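Geranyltranstransferase (Roseobacter denitrificans, PDB 4LLS) probably condenses isopentenyl diphosphate with an allylic prenyl diphosphate to make farnesyl or geranylgeranyl diphosphate, with the help of divalent metal ions. Local coordinates at residues A[35-39]-A[59-64]; A[73-79]-A[212-218]; A[174-178]-A[195-200]; A[222-226]-A[288-292]. All blocks are in the same frame, centred on the assembly; numbering follows the deposited sequence. Where two conformers were deposited one is given.

Contact 1 of 4, residues A[35-39]-A[59-64]. With IPE (3-methylbut-3-enyl trihydrogen diphosphate), chain C.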
loop_
_atom_site.group_PDB
_atom_site.type_symbol
_atom_site.label_atom_id
_atom_site.label_comp_id
_atom_site.label_asym_id
_atom_site.label_seq_id
_atom_site.Cartn_x
_atom_site.Cartn_y
_atom_site.Cartn_z
ATOM N N VAL A 35 13.715 10.659 -11.562
ATOM C CA VAL A 35 12.635 9.816 -11.047
ATOM C C VAL A 35 12.229 8.787 -12.089
ATOM O O VAL A 35 12.044 7.614 -11.778
ATOM C CB VAL A 35 11.448 10.669 -10.588
ATOM C CG1 VAL A 35 10.236 9.782 -10.313
ATOM C CG2 VAL A 35 11.808 11.452 -9.350
ATOM N N GLN A 36 12.069 9.200 -13.332
ATOM C CA GLN A 36 11.700 8.246 -14.373
ATOM C C GLN A 36 12.758 7.170 -14.532
ATOM O O GLN A 36 12.410 5.986 -14.622
ATOM C CB GLN A 36 11.393 8.914 -15.699
ATOM C CG GLN A 36 10.862 7.937 -16.747
ATOM C CD GLN A 36 9.489 7.437 -16.379
ATOM O OE1 GLN A 36 8.560 8.239 -16.200
ATOM N NE2 GLN A 36 9.392 6.137 -16.091
ATOM N N ALA A 37 14.029 7.559 -14.462
ATOM C CA ALA A 37 15.121 6.585 -14.610
ATOM C C ALA A 37 15.098 5.576 -13.491
ATOM O O ALA A 37 15.333 4.393 -13.703
ATOM C CB ALA A 37 16.447 7.284 -14.655
ATOM N N HIS A 38 14.757 6.025 -12.292
ATOM C CA HIS A 38 14.726 5.149 -11.137
ATOM C C HIS A 38 13.544 4.190 -11.211
ATOM O O HIS A 38 13.710 2.998 -10.940
ATOM C CB HIS A 38 14.697 5.925 -9.812
ATOM C CG HIS A 38 15.398 5.194 -8.715
ATOM N ND1 HIS A 38 14.765 4.638 -7.625
ATOM C CD2 HIS A 38 16.685 4.772 -8.654
ATOM C CE1 HIS A 38 15.661 3.991 -6.888
ATOM N NE2 HIS A 38 16.831 4.075 -7.492
ATOM N N PHE A 39 12.374 4.647 -11.616
ATOM C CA PHE A 39 11.249 3.742 -11.864
ATOM C C PHE A 39 11.629 2.701 -12.906
ATOM O O PHE A 39 11.401 1.523 -12.750
ATOM C CB PHE A 39 10.010 4.483 -12.377
ATOM C CG PHE A 39 9.135 5.026 -11.290
ATOM C CD1 PHE A 39 8.576 4.187 -10.359
ATOM C CD2 PHE A 39 8.901 6.391 -11.189
ATOM C CE1 PHE A 39 7.774 4.700 -9.322
ATOM C CE2 PHE A 39 8.055 6.897 -10.215
ATOM C CZ PHE A 39 7.524 6.055 -9.237
ATOM N N THR A 59 3.101 5.348 -13.442
ATOM C CA THR A 59 4.161 6.111 -12.885
ATOM C C THR A 59 4.916 6.981 -13.882
ATOM O O THR A 59 5.818 7.700 -13.483
ATOM C CB THR A 59 5.162 5.216 -12.115
ATOM O OG1 THR A 59 5.624 4.126 -12.938
ATOM C CG2 THR A 59 4.532 4.688 -10.851
ATOM N N SER A 60 4.610 6.853 -15.173
ATOM C CA SER A 60 5.242 7.640 -16.197
ATOM C C SER A 60 4.600 9.033 -16.212
ATOM O O SER A 60 3.408 9.199 -15.960
ATOM C CB SER A 60 5.119 6.938 -17.546
ATOM O OG SER A 60 3.790 6.883 -17.967
ATOM N N GLY A 61 5.417 10.026 -16.479
ATOM C CA GLY A 61 4.926 11.364 -16.614
ATOM C C GLY A 61 4.586 11.986 -15.276
ATOM O O GLY A 61 4.957 11.483 -14.221
ATOM N N GLY A 62 3.876 13.079 -15.339
ATOM C CA GLY A 62 3.648 13.904 -14.171
ATOM C C GLY A 62 4.669 14.982 -14.009
ATOM O O GLY A 62 5.773 14.918 -14.565
ATOM N N LYS A 63 4.300 16.007 -13.261
ATOM C CA LYS A 63 5.217 17.094 -12.966
ATOM C C LYS A 63 6.344 16.691 -12.018
ATOM O O LYS A 63 7.405 17.365 -11.961
ATOM C CB LYS A 63 4.477 18.264 -12.367
ATOM C CG LYS A 63 3.428 18.910 -13.262
ATOM C CD LYS A 63 2.668 19.999 -12.516
ATOM C CE LYS A 63 1.730 19.437 -11.467
ATOM N NZ LYS A 63 0.664 18.634 -12.118
ATOM N N ARG A 64 6.132 15.629 -11.243
ATOM C CA ARG A 64 7.061 15.236 -10.177
ATOM C C ARG A 64 7.221 16.247 -9.067
ATOM O O ARG A 64 8.287 16.327 -8.423
ATOM C CB ARG A 64 8.427 14.813 -10.722
ATOM C CG ARG A 64 8.377 13.896 -11.891
ATOM C CD ARG A 64 7.620 12.630 -11.619
ATOM N NE ARG A 64 7.929 11.625 -12.639
ATOM C CZ ARG A 64 7.393 10.423 -12.710
ATOM N NH1 ARG A 64 6.561 9.985 -11.755
ATOM N NH2 ARG A 64 7.806 9.599 -13.674
HETATM C C1 IPE C . -3.043 15.449 -9.133
HETATM O O1 IPE C . -1.720 15.782 -8.666
HETATM C C2 IPE C . -3.851 14.916 -7.955
HETATM C C3 IPE C . -3.958 15.944 -6.856
HETATM C C4 IPE C . -3.528 15.693 -5.621
HETATM C C5 IPE C . -4.700 17.220 -7.108
HETATM P PA IPE C . -0.679 16.463 -9.663
HETATM O O1A IPE C . -1.315 17.701 -10.312
HETATM O O2A IPE C . 0.544 16.681 -8.896
HETATM O O3A IPE C . -0.420 15.361 -10.773
HETATM P PB IPE C . 0.837 14.838 -11.653
HETATM O O1B IPE C . 0.225 14.304 -12.939
HETATM O O2B IPE C . 1.746 16.008 -11.897
HETATM O O3B IPE C . 1.482 13.808 -10.758
HETATM O O HOH W 1 7.173 4.388 -15.202
HETATM O O HOH W 2 8.068 10.423 -17.511
#

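Contact 2 of 4, residues A[73-79]-A[212-218]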
loop_
_atom_site.group_PDB
_atom_site.type_symbol
_atom_site.label_atom_id
_atom_site.label_comp_id
_atom_site.label_asym_id
_atom_site.label_seq_id
_atom_site.Cartn_x
_atom_site.Cartn_y
_atom_site.Cartn_z
ATOM N N THR A 73 14.593 19.307 -0.842
ATOM C CA THR A 73 14.799 19.416 0.589
ATOM C C THR A 73 15.994 18.574 1.042
ATOM O O THR A 73 16.678 18.948 1.991
ATOM C CB THR A 73 13.517 19.104 1.375
ATOM O OG1 THR A 73 13.124 17.733 1.185
ATOM C CG2 THR A 73 12.393 20.079 1.003
ATOM N N ALA A 74 16.264 17.464 0.374
ATOM C CA ALA A 74 17.502 16.708 0.657
ATOM C C ALA A 74 18.734 17.558 0.329
ATOM O O ALA A 74 19.672 17.651 1.146
ATOM C CB ALA A 74 17.512 15.424 -0.129
ATOM N N ARG A 75 18.684 18.222 -0.811
ATOM C CA ARG A 75 19.797 19.129 -1.235
ATOM C C ARG A 75 20.013 20.197 -0.183
ATOM O O ARG A 75 21.155 20.487 0.246
ATOM C CB ARG A 75 19.518 19.744 -2.598
ATOM C CG ARG A 75 20.717 20.556 -3.115
ATOM C CD ARG A 75 20.333 21.521 -4.238
ATOM N NE ARG A 75 19.586 20.882 -5.297
ATOM C CZ ARG A 75 20.139 20.234 -6.313
ATOM N NH1 ARG A 75 21.459 20.059 -6.354
ATOM N NH2 ARG A 75 19.381 19.677 -7.245
ATOM N N LEU A 76 18.923 20.746 0.325
ATOM C CA LEU A 76 18.948 21.793 1.338
ATOM C C LEU A 76 19.686 21.316 2.591
ATOM O O LEU A 76 20.327 22.117 3.303
ATOM C CB LEU A 76 17.514 22.215 1.662
ATOM C CG LEU A 76 17.298 23.305 2.668
ATOM C CD1 LEU A 76 17.895 24.624 2.202
ATOM C CD2 LEU A 76 15.797 23.465 2.909
ATOM N N HIS A 77 19.570 20.015 2.866
ATOM C CA HIS A 77 20.143 19.423 4.075
ATOM C C HIS A 77 21.415 18.623 3.747
ATOM O O HIS A 77 21.887 17.861 4.598
ATOM C CB HIS A 77 19.095 18.554 4.759
ATOM C CG HIS A 77 18.161 19.331 5.611
ATOM N ND1 HIS A 77 16.960 19.834 5.156
ATOM C CD2 HIS A 77 18.287 19.764 6.880
ATOM C CE1 HIS A 77 16.412 20.579 6.097
ATOM N NE2 HIS A 77 17.147 20.460 7.186
ATOM N N ASP A 78 22.020 18.913 2.608
ATOM C CA ASP A 78 23.277 18.284 2.151
ATOM C C ASP A 78 23.243 16.744 2.139
ATOM O O ASP A 78 24.236 16.050 2.450
ATOM C CB ASP A 78 24.467 18.755 3.016
ATOM C CG ASP A 78 24.666 20.256 2.965
ATOM O OD1 ASP A 78 24.475 20.857 1.889
ATOM O OD2 ASP A 78 24.975 20.825 4.029
ATOM N N ILE A 79 22.090 16.199 1.777
ATOM C CA ILE A 79 21.928 14.757 1.603
ATOM C C ILE A 79 22.155 14.402 0.129
ATOM O O ILE A 79 21.631 15.064 -0.741
ATOM C CB ILE A 79 20.509 14.319 2.009
ATOM C CG1 ILE A 79 20.290 14.513 3.494
ATOM C CG2 ILE A 79 20.225 12.882 1.584
ATOM C CD1 ILE A 79 21.112 13.582 4.379
ATOM N N GLY A 212 13.603 15.782 3.323
ATOM C CA GLY A 212 15.022 16.149 3.372
ATOM C C GLY A 212 15.497 16.336 4.792
ATOM O O GLY A 212 16.626 15.937 5.136
ATOM N N ALA A 213 14.660 16.930 5.639
ATOM C CA ALA A 213 15.017 17.098 7.021
ATOM C C ALA A 213 15.055 15.735 7.707
ATOM O O ALA A 213 15.988 15.457 8.484
ATOM C CB ALA A 213 14.061 18.048 7.708
ATOM N N ARG A 214 14.054 14.894 7.473
ATOM C CA ARG A 214 14.067 13.576 8.079
ATOM C C ARG A 214 15.317 12.776 7.681
ATOM O O ARG A 214 15.949 12.108 8.516
ATOM C CB ARG A 214 12.780 12.836 7.731
ATOM C CG ARG A 214 11.579 13.352 8.483
ATOM C CD ARG A 214 10.349 12.510 8.209
ATOM N NE ARG A 214 9.207 12.915 9.033
ATOM C CZ ARG A 214 7.996 13.223 8.595
ATOM N NH1 ARG A 214 7.697 13.162 7.308
ATOM N NH2 ARG A 214 7.046 13.536 9.471
ATOM N N LEU A 215 15.735 12.860 6.432
ATOM C CA LEU A 215 16.909 12.157 5.937
ATOM C C LEU A 215 18.171 12.620 6.679
ATOM O O LEU A 215 19.095 11.834 6.855
ATOM C CB LEU A 215 17.095 12.369 4.448
ATOM C CG LEU A 215 16.057 11.614 3.588
ATOM C CD1 LEU A 215 16.045 12.112 2.161
ATOM C CD2 LEU A 215 16.389 10.140 3.582
ATOM N N ALA A 216 18.160 13.863 7.127
ATOM C CA ALA A 216 19.340 14.434 7.803
ATOM C C ALA A 216 19.177 14.430 9.318
ATOM O O ALA A 216 19.991 15.004 10.036
ATOM C CB ALA A 216 19.596 15.849 7.290
ATOM N N GLN A 217 18.111 13.813 9.819
ATOM C CA GLN A 217 17.824 13.758 11.249
ATOM C C GLN A 217 17.800 15.186 11.817
ATOM O O GLN A 217 18.349 15.460 12.897
ATOM C CB GLN A 217 18.878 12.868 11.964
ATOM C CG GLN A 217 18.957 11.432 11.407
ATOM C CD GLN A 217 20.203 10.660 11.853
ATOM O OE1 GLN A 217 21.133 10.415 11.077
ATOM N NE2 GLN A 217 20.230 10.318 13.110
ATOM N N ALA A 218 17.181 16.092 11.057
ATOM C CA ALA A 218 17.103 17.513 11.369
ATOM C C ALA A 218 15.684 17.940 11.695
ATOM O O ALA A 218 14.754 17.194 11.438
ATOM C CB ALA A 218 17.616 18.330 10.203
#

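Contact 3 of 4, residues A[174-178]-A[195-200]. With GST (geranyl S-thiolodiphosphate), chain D.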
loop_
_atom_site.group_PDB
_atom_site.type_symbol
_atom_site.label_atom_id
_atom_site.label_comp_id
_atom_site.label_asym_id
_atom_site.label_seq_id
_atom_site.Cartn_x
_atom_site.Cartn_y
_atom_site.Cartn_z
ATOM N N GLY A 174 -8.892 11.578 3.888
ATOM C CA GLY A 174 -9.330 12.672 3.012
ATOM C C GLY A 174 -10.220 12.157 1.891
ATOM O O GLY A 174 -11.278 12.754 1.602
ATOM N N GLN A 175 -9.831 11.066 1.259
ATOM C CA GLN A 175 -10.642 10.461 0.210
ATOM C C GLN A 175 -11.997 10.062 0.758
ATOM O O GLN A 175 -13.022 10.202 0.063
ATOM C CB GLN A 175 -9.952 9.269 -0.460
ATOM C CG GLN A 175 -10.678 8.717 -1.692
ATOM C CD GLN A 175 -10.684 9.623 -2.919
ATOM O OE1 GLN A 175 -10.459 10.827 -2.829
ATOM N NE2 GLN A 175 -10.760 9.003 -4.098
ATOM N N ALA A 176 -12.005 9.421 1.912
ATOM C CA ALA A 176 -13.265 8.907 2.446
ATOM C C ALA A 176 -14.226 10.056 2.704
ATOM O O ALA A 176 -15.431 9.966 2.384
ATOM C CB ALA A 176 -13.014 8.128 3.719
ATOM N N LEU A 177 -13.698 11.137 3.249
ATOM C CA LEU A 177 -14.499 12.327 3.549
ATOM C C LEU A 177 -15.017 12.953 2.266
ATOM O O LEU A 177 -16.158 13.430 2.229
ATOM C CB LEU A 177 -13.688 13.366 4.318
ATOM C CG LEU A 177 -13.270 12.961 5.718
ATOM C CD1 LEU A 177 -12.327 14.003 6.301
ATOM C CD2 LEU A 177 -14.504 12.773 6.604
ATOM N N ASP A 178 -14.199 12.921 1.221
ATOM C CA ASP A 178 -14.536 13.515 -0.065
ATOM C C ASP A 178 -15.698 12.742 -0.631
ATOM O O ASP A 178 -16.726 13.338 -0.988
ATOM C CB ASP A 178 -13.350 13.466 -1.023
ATOM C CG ASP A 178 -13.469 14.463 -2.155
ATOM O OD1 ASP A 178 -14.128 15.496 -1.930
ATOM O OD2 ASP A 178 -13.045 14.137 -3.292
ATOM N N ARG A 195 -10.033 21.060 5.906
ATOM C CA ARG A 195 -9.682 19.833 6.623
ATOM C C ARG A 195 -9.586 18.635 5.684
ATOM O O ARG A 195 -8.685 17.821 5.787
ATOM C CB ARG A 195 -10.699 19.565 7.723
ATOM C CG ARG A 195 -10.962 18.088 7.959
ATOM C CD ARG A 195 -10.011 17.490 8.978
ATOM N NE ARG A 195 -10.471 16.165 9.395
ATOM C CZ ARG A 195 -11.573 15.948 10.109
ATOM N NH1 ARG A 195 -12.308 16.969 10.529
ATOM N NH2 ARG A 195 -11.945 14.709 10.405
ATOM N N LEU A 196 -10.505 18.571 4.748
ATOM C CA LEU A 196 -10.484 17.547 3.724
ATOM C C LEU A 196 -9.180 17.641 2.888
ATOM O O LEU A 196 -8.499 16.603 2.654
ATOM C CB LEU A 196 -11.705 17.763 2.849
ATOM C CG LEU A 196 -12.139 16.609 1.978
ATOM C CD1 LEU A 196 -13.646 16.709 1.791
ATOM C CD2 LEU A 196 -11.381 16.752 0.672
ATOM N N GLN A 197 -8.845 18.846 2.432
ATOM C CA GLN A 197 -7.630 19.097 1.603
ATOM C C GLN A 197 -6.385 18.609 2.386
ATOM O O GLN A 197 -5.461 18.005 1.824
ATOM C CB GLN A 197 -7.478 20.592 1.297
ATOM C CG GLN A 197 -6.112 21.042 0.738
ATOM C CD GLN A 197 -5.113 21.456 1.819
ATOM O OE1 GLN A 197 -3.917 21.196 1.675
ATOM N NE2 GLN A 197 -5.601 22.117 2.892
ATOM N N GLN A 198 -6.319 18.950 3.662
ATOM C CA GLN A 198 -5.164 18.619 4.510
ATOM C C GLN A 198 -4.852 17.124 4.467
ATOM O O GLN A 198 -3.711 16.746 4.315
ATOM C CB GLN A 198 -5.406 19.088 5.946
ATOM C CG GLN A 198 -5.243 20.582 6.077
ATOM C CD GLN A 198 -5.693 21.136 7.420
ATOM O OE1 GLN A 198 -6.168 20.402 8.287
ATOM N NE2 GLN A 198 -5.486 22.439 7.615
ATOM N N GLY A 199 -5.879 16.295 4.514
ATOM C CA GLY A 199 -5.729 14.835 4.355
ATOM C C GLY A 199 -5.488 14.437 2.910
ATOM O O GLY A 199 -4.489 13.767 2.591
ATOM N N LYS A 200 -6.347 14.886 2.016
ATOM C CA LYS A 200 -6.441 14.320 0.684
ATOM C C LYS A 200 -5.232 14.658 -0.169
ATOM O O LYS A 200 -4.742 13.793 -0.931
ATOM C CB LYS A 200 -7.733 14.762 0.001
ATOM C CG LYS A 200 -7.996 13.999 -1.269
ATOM C CD LYS A 200 -9.497 13.966 -1.564
ATOM C CE LYS A 200 -9.817 13.955 -3.051
ATOM N NZ LYS A 200 -10.424 15.208 -3.595
HETATM P PA GST D . -7.599 15.135 -10.051
HETATM O O1A GST D . -6.172 15.141 -10.595
HETATM O O2A GST D . -8.403 16.390 -10.367
HETATM O O3A GST D . -8.349 13.849 -10.380
HETATM O O1B GST D . -7.402 15.109 -8.472
HETATM P PB GST D . -8.588 15.349 -7.447
HETATM O O2B GST D . -8.985 16.754 -7.321
HETATM O O3B GST D . -9.769 14.375 -7.774
HETATM S S1 GST D . -7.713 14.850 -5.734
HETATM C C1 GST D . -7.287 13.194 -6.154
HETATM C C2 GST D . -7.219 12.285 -4.950
HETATM C C3 GST D . -6.066 12.029 -4.315
HETATM C C10 GST D . -4.796 12.711 -4.692
HETATM C C4 GST D . -6.030 11.127 -3.128
HETATM C C5 GST D . -6.857 9.874 -3.448
HETATM C C6 GST D . -6.851 8.918 -2.301
HETATM C C7 GST D . -7.028 7.585 -2.436
HETATM C C9 GST D . -7.277 6.823 -3.719
HETATM C C8 GST D . -6.936 6.827 -1.149
#

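Contact 4 of 4, residues A[222-226]-A[288-292]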
loop_
_atom_site.group_PDB
_atom_site.type_symbol
_atom_site.label_atom_id
_atom_site.label_comp_id
_atom_site.label_asym_id
_atom_site.label_seq_id
_atom_site.Cartn_x
_atom_site.Cartn_y
_atom_site.Cartn_z
ATOM N N ALA A 222 10.111 23.966 10.084
ATOM C CA ALA A 222 10.043 24.984 9.053
ATOM C C ALA A 222 9.504 24.378 7.759
ATOM O O ALA A 222 8.645 24.973 7.110
ATOM C CB ALA A 222 11.422 25.605 8.815
ATOM N N LEU A 223 9.980 23.193 7.410
ATOM C CA LEU A 223 9.518 22.572 6.176
ATOM C C LEU A 223 8.082 22.074 6.289
ATOM O O LEU A 223 7.345 22.074 5.297
ATOM C CB LEU A 223 10.425 21.468 5.711
ATOM C CG LEU A 223 11.779 21.980 5.166
ATOM C CD1 LEU A 223 12.769 20.845 5.041
ATOM C CD2 LEU A 223 11.550 22.643 3.843
ATOM N N LYS A 224 7.675 21.696 7.489
ATOM C CA LYS A 224 6.277 21.348 7.712
ATOM C C LYS A 224 5.372 22.576 7.477
ATOM O O LYS A 224 4.335 22.469 6.825
ATOM C CB LYS A 224 6.094 20.744 9.096
ATOM C CG LYS A 224 4.680 20.242 9.343
ATOM C CD LYS A 224 4.556 19.621 10.734
ATOM C CE LYS A 224 3.172 19.018 10.940
ATOM N NZ LYS A 224 3.178 18.023 12.047
ATOM N N ARG A 225 5.753 23.728 8.020
ATOM C CA ARG A 225 4.982 24.960 7.810
ATOM C C ARG A 225 4.951 25.357 6.344
ATOM O O ARG A 225 3.905 25.726 5.803
ATOM C CB ARG A 225 5.521 26.120 8.627
ATOM C CG ARG A 225 4.883 26.270 9.991
ATOM C CD ARG A 225 5.321 27.572 10.639
ATOM N NE ARG A 225 6.758 27.604 10.875
ATOM C CZ ARG A 225 7.360 26.945 11.858
ATOM N NH1 ARG A 225 6.635 26.232 12.718
ATOM N NH2 ARG A 225 8.677 27.003 11.988
ATOM N N TYR A 226 6.117 25.310 5.711
ATOM C CA TYR A 226 6.203 25.531 4.270
ATOM C C TYR A 226 5.190 24.684 3.524
ATOM O O TYR A 226 4.459 25.154 2.657
ATOM C CB TYR A 226 7.626 25.259 3.779
ATOM C CG TYR A 226 7.819 25.162 2.289
ATOM C CD1 TYR A 226 7.869 26.295 1.499
ATOM C CD2 TYR A 226 7.979 23.913 1.681
ATOM C CE1 TYR A 226 8.136 26.222 0.152
ATOM C CE2 TYR A 226 8.213 23.819 0.322
ATOM C CZ TYR A 226 8.274 24.985 -0.445
ATOM O OH TYR A 226 8.554 24.859 -1.802
ATOM N N SER A 288 8.097 30.934 5.530
ATOM C CA SER A 288 8.401 29.773 6.345
ATOM C C SER A 288 9.828 29.272 6.107
ATOM O O SER A 288 10.353 28.552 6.937
ATOM C CB SER A 288 7.430 28.638 5.994
ATOM O OG SER A 288 6.106 28.938 6.365
ATOM N N LEU A 289 10.457 29.699 5.008
ATOM C CA LEU A 289 11.802 29.280 4.667
ATOM C C LEU A 289 12.870 30.270 5.157
ATOM O O LEU A 289 14.037 30.076 4.855
ATOM C CB LEU A 289 11.964 29.025 3.171
ATOM C CG LEU A 289 11.019 27.968 2.552
ATOM C CD1 LEU A 289 11.074 28.057 1.060
ATOM C CD2 LEU A 289 11.394 26.585 3.040
ATOM N N ALA A 290 12.463 31.317 5.861
ATOM C CA ALA A 290 13.412 32.411 6.203
ATOM C C ALA A 290 14.634 31.889 6.930
ATOM O O ALA A 290 15.768 32.357 6.682
ATOM C CB ALA A 290 12.744 33.496 7.018
ATOM N N THR A 291 14.448 30.868 7.760
ATOM C CA THR A 291 15.555 30.362 8.560
ATOM C C THR A 291 16.606 29.624 7.734
ATOM O O THR A 291 17.699 29.399 8.236
ATOM C CB THR A 291 15.091 29.492 9.740
ATOM O OG1 THR A 291 14.339 28.380 9.248
ATOM C CG2 THR A 291 14.278 30.325 10.707
ATOM N N TYR A 292 16.290 29.246 6.484
ATOM C CA TYR A 292 17.213 28.559 5.589
ATOM C C TYR A 292 18.019 29.568 4.763
ATOM O O TYR A 292 18.985 29.199 4.094
ATOM C CB TYR A 292 16.484 27.605 4.641
ATOM C CG TYR A 292 16.021 26.351 5.309
ATOM C CD1 TYR A 292 16.923 25.382 5.745
ATOM C CD2 TYR A 292 14.654 26.110 5.493
ATOM C CE1 TYR A 292 16.474 24.211 6.349
ATOM C CE2 TYR A 292 14.205 24.959 6.080
ATOM C CZ TYR A 292 15.106 24.013 6.504
ATOM O OH TYR A 292 14.697 22.840 7.084
HETATM O O HOH W 3 12.460 22.148 8.523
#

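Contact 1 of 4, residues A[35-39]-A[59-64]
Phe-39 offers a ring face to Thr-59, whose CB stands 3.7 Å from the ring centroid and only 6° off its normal; this CH-pi contact leaves OG1 to bond Met-55 O and a water. Next to it, the flat guanidinium of Arg-64 is sandwiched. Val-35 CG1, turned anti to the backbone N (chi1 169°), covers one face at 3.8 Å from Arg-64 CZ, and Gly-61 O lies over the other. Gln-36, its chain bent at chi2, carries OE1 to the edge of this group, 3.0 Å from Arg-64 NH2. Two waters extend the amide's reach: one joins Gln-36 NE2 to Thr-59 OG1, the other OE1 to Gly-61 N.

In the next shell, Arg-64 curls back so that NH1 (3.0 Å) and NH2 (2.8 Å) both donate to Thr-59 O, while NH1 also forms a salt bridge with Glu-92. Asp-40 takes a hydrogen bond from Gln-36 NE2. The turn thus tied to helix 22-43 leads to the diphosphate of IPE. Lys-63 N donates to O2B at 2.9 Å, nearly straight at 170°, and NZ bonds both O2B and O1A; at Gly-62 a CB would crowd the phosphate and, at this positive phi, jam against the preceding carbonyl O. Arg-64 secures the turn through Thr-59 O and Glu-92, and the same turn carries the Lys-63 N-H and ammonium to the diphosphate, consistent with an anion site.

Contact 2 of 4, residues A[73-79]-A[212-218]
Two helix C-termini, each closed by a Schellman motif, pack together here: helix 65-76, with Asp-78 at its positive-phi C-prime position, and helix 190-215, with Gln-217 in that role. The helices come closest at Gly-212, whose CA lies 3.7 Å from that of Ala-74. Glycine is required because a CB would run into the Thr-73 carbonyl carbon; in its absence the CA sits 3.5 Å from Thr-73 O as a C-H...O contact. Gly-212 N also donates to Thr-73 OG1 at 2.9 Å, a bent bond (131°) to a hydroxyl whose main partner is Leu-69 O.

His-77 lies between the two ends. Its CG, anti to the carbonyl carbon (chi1 -82°), swings the ring back toward Thr-73 O, to which ND1 donates at 3.3 Å in the ring plane. This bond helps to set the ring's rotation, with one face over Ala-213 CA, 3.8 Å from the ring centroid. Ala-216 CB meets His-77 CB at 3.7 Å and Ala-218 CB approaches CD2 and NE2; such small methyls let the flat ring come down on the backbone. Beyond it, Ile-79 reaches across Leu-215 at about a right angle, CG1 to CB 4.0 Å. A serine in place of His-77 would probably leave Ala-213 and Ala-218 facing a gap and cost the Thr-73 carbonyl its ring donor. Two polar bonds thus converge on Thr-73, one from the other helix and one from His-77, amid shape-matched apolar packing.

Contact 3 of 4, residues A[174-178]-A[195-200]
This is a helix-helix packing contact beside the catalytic cavity, where helix 171-184 crosses helix 190-215 with local axes 8.3 Å apart and N-to-C directions at 137°. Gly-174 makes the close approach possible: its CA is 4.1 Å from that of Lys-200, and a CB would collide with Lys-200 N. Helix 190-215 widens into a pi-type turn at 198-200 just there.

Lys-200 runs out along this groove with CG anti to the backbone N (chi1 -169°). Its methylenes pass Gly-174 O and come within 3.2 Å of Gln-175 OE1 at CE. The chain then bends at chi3 and chi4 to bring NZ to Asp-178 OD2, a 2.8 Å salt bridge in which the ammonium meets the carboxylate from well above its plane. In the all-helical prenyl synthase fold this corner adjoins the allylic substrate site: NZ lies 3.5 Å from the thiolo sulfur S1 of the geranyl analogue, and Gln-175 CB packs on its C6. Gln-175 NE2 is held by Asp-102, a calcium ligand, while Lys-262 pairs with Asp-178 OD1. Asp-178 is a calcium ligand in a crystal structure of this protein, and its side chain here is about 3 Å from a bound calcium ion.

Away from the pocket leucines take over. Leu-196 lays CD1 against Asp-178 CA at 3.8 Å and near Leu-177 CB. At the rim Leu-177 CD1 sits over a face of the Arg-195 guanidinium, which forms a salt bridge with Glu-47 of the second subunit.

Contact 4 of 4, residues A[222-226]-A[288-292]
The first turn of helix 221-244 lies against the 288-292 turn, closest at Tyr-226 and Ser-288, whose CA atoms are 5.2 Å apart. Ser-288 suits the tight spot because its small CB fits 3.6 Å from Tyr-226 N, while OG turns back to Glu-284 O in the preceding turn of helix 271-288. Beside it, Ala-222 CB rests on Ser-288 O and on Tyr-292 CE2, a small methyl that lets both come close.

Leu-289 packs against the Tyr-226 ring: CD1 approaches obliquely, 3.6 Å from CE1, and CD2 lies off-centre above the ring. Tyr-226 CG stands anti to its own N (chi1 168°), which carries the ring toward helix 297-308, where OH bonds to Leu-299 O. The contact thus joins helix 221-244 to the short 3-10 turn that links helices 271-288 and 297-308, within the all-helical prenyl synthase fold.

Leu-223 fills the angle between Leu-289 and Tyr-292. Its CD2 meets Leu-289 CD2 at 4.0 Å, and CD1 comes within 3.4 Å of Tyr-292 OH, Leu-223 and Tyr-292 crossing at about a right angle. A glycine in place of Leu-223 would probably open a gap beside Tyr-292 OH and CE2 and take away one of the neighbours of Leu-289 CD2. Near the start of the helix, where amide N-H groups lack an earlier carbonyl within the helix, one water accepts from Leu-223 N at 2.9 Å and also bonds Tyr-292 OH.

How the contacts relate
Contact 1 comes first along the chain and closes before the others open; contact 2 spans the long stretch that contains contact 3, and contact 4 follows. Helix 190-215 serves both contact 2, at its C-terminal end, and contact 3, near its start, with centres about 28 Å apart; helix 221-244 of contact 4 comes next in the chain. Contacts 2 and 4 meet directly, centres about 13 Å apart: His-77 touches Tyr-292 and Leu-223, so these two form one packed surface away from the annotated sites. Contacts 1 and 3 have centres about 25 Å apart on opposite sides of the chain's centre; contact 1 bonds the diphosphate of isopentenyl diphosphate, contact 3 lines the pocket of the geranyl analogue.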